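Local structure of hypothetical protein SP2199 (Streptococcus pneumoniae TIGR4, 2IBO) at residues S4-V9 / P40-L45. The protein is of unknown function but belongs to the thiamine-binding protein family of the MTH1187-YkoF clan, so it may bind thiamine or a related compound. Numbering follows the deposited sequence.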
ATOM      1  N   SER A   4      -3.150 -14.900   2.742  1.00 23.71           N
ATOM      2  CA  SER A   4      -1.896 -14.393   3.258  1.00 24.69           C
ATOM      3  C   SER A   4      -2.140 -12.923   3.570  1.00 24.75           C
ATOM      4  O   SER A   4      -2.824 -12.231   2.818  1.00 25.63           O
ATOM      5  CB  SER A   4      -0.779 -14.552   2.232  1.00 27.54           C
ATOM      6  OG  SER A   4       0.487 -14.413   2.853  1.00 30.04           O
ATOM      7  N   ILE A   5      -1.585 -12.465   4.686  1.00 27.39           N
ATOM      8  CA  ILE A   5      -1.747 -11.101   5.170  1.00 25.92           C
ATOM      9  C   ILE A   5      -0.382 -10.531   5.484  1.00 26.45           C
ATOM     10  O   ILE A   5       0.432 -11.183   6.134  1.00 28.33           O
ATOM     11  CB  ILE A   5      -2.597 -11.107   6.473  1.00 17.95           C
ATOM     12  CG1 ILE A   5      -4.042 -11.440   6.130  1.00 17.57           C
ATOM     13  CG2 ILE A   5      -2.476  -9.801   7.225  1.00 15.73           C
ATOM     14  CD1 ILE A   5      -4.628 -10.500   5.120  1.00 20.74           C
ATOM     15  N   ALA A   6      -0.119  -9.321   5.010  1.00 15.98           N
ATOM     16  CA  ALA A   6       1.149  -8.658   5.282  1.00 15.10           C
ATOM     17  C   ALA A   6       0.757  -7.467   6.141  1.00 15.81           C
ATOM     18  O   ALA A   6      -0.144  -6.702   5.778  1.00 16.09           O
ATOM     19  CB  ALA A   6       1.787  -8.205   3.986  1.00 21.04           C
ATOM     20  N   LEU A   7       1.388  -7.315   7.297  1.00 18.81           N
ATOM     21  CA  LEU A   7       1.026  -6.203   8.180  1.00 20.76           C
ATOM     22  C   LEU A   7       2.192  -5.288   8.537  1.00 21.05           C
ATOM     23  O   LEU A   7       3.312  -5.746   8.823  1.00 20.97           O
ATOM     24  CB  LEU A   7       0.378  -6.738   9.474  1.00 23.41           C
ATOM     25  CG  LEU A   7      -0.034  -5.719  10.558  1.00 23.91           C
ATOM     26  CD1 LEU A   7      -1.205  -4.829  10.052  1.00 22.82           C
ATOM     27  CD2 LEU A   7      -0.421  -6.464  11.833  1.00 21.13           C
ATOM     28  N   GLN A   8       1.912  -3.990   8.483  1.00 18.02           N
ATOM     29  CA  GLN A   8       2.880  -2.957   8.828  1.00 20.06           C
ATOM     30  C   GLN A   8       2.153  -1.950   9.687  1.00 19.38           C
ATOM     31  O   GLN A   8       1.156  -1.360   9.265  1.00 17.89           O
ATOM     32  CB  GLN A   8       3.412  -2.235   7.598  1.00 28.06           C
ATOM     33  CG  GLN A   8       4.279  -1.050   7.966  1.00 30.64           C
ATOM     34  CD  GLN A   8       4.819  -0.304   6.761  1.00 35.96           C
ATOM     35  OE1 GLN A   8       5.770   0.474   6.881  1.00 36.27           O
ATOM     36  NE2 GLN A   8       4.213  -0.531   5.590  1.00 37.14           N
ATOM     37  N   VAL A   9       2.641  -1.759  10.900  1.00 27.90           N
ATOM     38  CA  VAL A   9       2.012  -0.813  11.788  1.00 29.63           C
ATOM     39  C   VAL A   9       2.891   0.407  11.943  1.00 32.04           C
ATOM     40  O   VAL A   9       4.042   0.305  12.375  1.00 31.48           O
ATOM     41  CB  VAL A   9       1.762  -1.416  13.180  1.00 12.80           C
ATOM     42  CG1 VAL A   9       1.219  -0.337  14.107  1.00 14.08           C
ATOM     43  CG2 VAL A   9       0.782  -2.591  13.077  1.00 10.00           C
ATOM     44  N   PRO A  40      11.536  -6.550   6.597  1.00 31.10           N
ATOM     45  CA  PRO A  40      11.845  -5.143   6.907  1.00 32.79           C
ATOM     46  C   PRO A  40      10.738  -4.092   6.961  1.00 34.30           C
ATOM     47  O   PRO A  40      10.836  -3.131   7.731  1.00 36.49           O
ATOM     48  CB  PRO A  40      12.889  -4.745   5.861  1.00 20.68           C
ATOM     49  CG  PRO A  40      13.261  -6.004   5.125  1.00 19.04           C
ATOM     50  CD  PRO A  40      12.132  -6.971   5.311  1.00 19.63           C
ATOM     51  N   PHE A  41       9.686  -4.248   6.171  1.00 32.37           N
ATOM     52  CA  PHE A  41       8.619  -3.239   6.181  1.00 32.58           C
ATOM     53  C   PHE A  41       7.266  -3.753   6.658  1.00 32.75           C
ATOM     54  O   PHE A  41       6.389  -2.965   7.025  1.00 35.82           O
ATOM     55  CB  PHE A  41       8.433  -2.668   4.781  1.00 25.71           C
ATOM     56  CG  PHE A  41       9.392  -1.579   4.431  1.00 26.66           C
ATOM     57  CD1 PHE A  41       9.147  -0.276   4.835  1.00 27.85           C
ATOM     58  CD2 PHE A  41      10.541  -1.847   3.689  1.00 28.35           C
ATOM     59  CE1 PHE A  41      10.017   0.746   4.515  1.00 28.32           C
ATOM     60  CE2 PHE A  41      11.425  -0.831   3.360  1.00 29.26           C
ATOM     61  CZ  PHE A  41      11.162   0.471   3.773  1.00 28.70           C
ATOM     62  N   GLU A  42       7.099  -5.070   6.648  1.00 22.32           N
ATOM     63  CA  GLU A  42       5.835  -5.657   7.044  1.00 22.89           C
ATOM     64  C   GLU A  42       5.988  -7.077   7.588  1.00 22.13           C
ATOM     65  O   GLU A  42       6.958  -7.774   7.267  1.00 22.81           O
ATOM     66  CB  GLU A  42       4.915  -5.666   5.826  1.00 23.43           C
ATOM     67  CG  GLU A  42       5.468  -6.472   4.664  1.00 23.82           C
ATOM     68  CD  GLU A  42       4.757  -6.184   3.366  1.00 25.46           C
ATOM     69  OE1 GLU A  42       4.983  -6.921   2.384  1.00 25.92           O
ATOM     70  OE2 GLU A  42       3.976  -5.218   3.320  1.00 27.37           O
ATOM     71  N   THR A  43       5.028  -7.512   8.401  1.00 13.71           N
ATOM     72  CA  THR A  43       5.105  -8.863   8.945  1.00 14.93           C
ATOM     73  C   THR A  43       4.126  -9.673   8.127  1.00 14.18           C
ATOM     74  O   THR A  43       2.950  -9.315   8.038  1.00 13.21           O
ATOM     75  CB  THR A  43       4.736  -8.913  10.467  1.00 23.04           C
ATOM     76  OG1 THR A  43       5.733  -8.222  11.237  1.00 22.78           O
ATOM     77  CG2 THR A  43       4.674 -10.343  10.947  1.00 20.75           C
ATOM     78  N   VAL A  44       4.618 -10.756   7.528  1.00 14.30           N
ATOM     79  CA  VAL A  44       3.802 -11.607   6.665  1.00 15.06           C
ATOM     80  C   VAL A  44       3.257 -12.827   7.380  1.00 15.37           C
ATOM     81  O   VAL A  44       4.020 -13.614   7.928  1.00 14.13           O
ATOM     82  CB  VAL A  44       4.622 -12.085   5.427  1.00 23.39           C
ATOM     83  CG1 VAL A  44       3.795 -13.036   4.576  1.00 21.23           C
ATOM     84  CG2 VAL A  44       5.067 -10.891   4.607  1.00 21.52           C
ATOM     85  N   LEU A  45       1.935 -12.980   7.347  1.00 17.26           N
ATOM     86  CA  LEU A  45       1.253 -14.108   7.976  1.00 18.01           C
ATOM     87  C   LEU A  45       0.636 -15.008   6.911  1.00 18.63           C
ATOM     88  O   LEU A  45       0.252 -14.541   5.844  1.00 18.34           O
ATOM     89  CB  LEU A  45       0.161 -13.601   8.931  1.00 16.18           C
ATOM     90  CG  LEU A  45       0.627 -12.685  10.075  1.00 15.14           C
ATOM     91  CD1 LEU A  45      -0.560 -12.249  10.910  1.00 15.98           C
ATOM     92  CD2 LEU A  45       1.633 -13.396  10.934  1.00 13.11           C
TER
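S4-V9 and the strand part of P40-L45 run antiparallel; their axes approach to 4.5 Å, at 157°. I5-L45 and L7-T43 are hydrogen-bonded pairs, and A6-V44 between them is a non-hydrogen-bonded pair. The L45 N to I5 O bond, 2.6 Å, is almost straight and lies nearly along the C=O axis. L45 O is gripped twice, by I5 N and by S4 OG at 3.0 Å. The S4 hydroxyl gets there with OG anti to its backbone N (chi1 -164°) and meets the carbonyl from above its plane.

On the A6 and V44 face, the E42 carboxylate covers the A6 methyl, with E42 CD 3.6 Å from A6 CB. E42 OE1 forms a salt bridge with K75 of the same chain, and E42 OE2 with K75 of the second subunit, whose F41 packs on A6. Past the last pair, L7-T43, the extended Q8 side chain runs alongside F41, its OE1 at the ring edge and the amide and ring planes 73° apart.

This is the central strand pairing of a ferredoxin-like α/β sandwich, between strands 35-38 and 70-79. On the opposite face, I5 and L7 pack on helix 49-64, while L7, T43 and L45 meet helix 16-31.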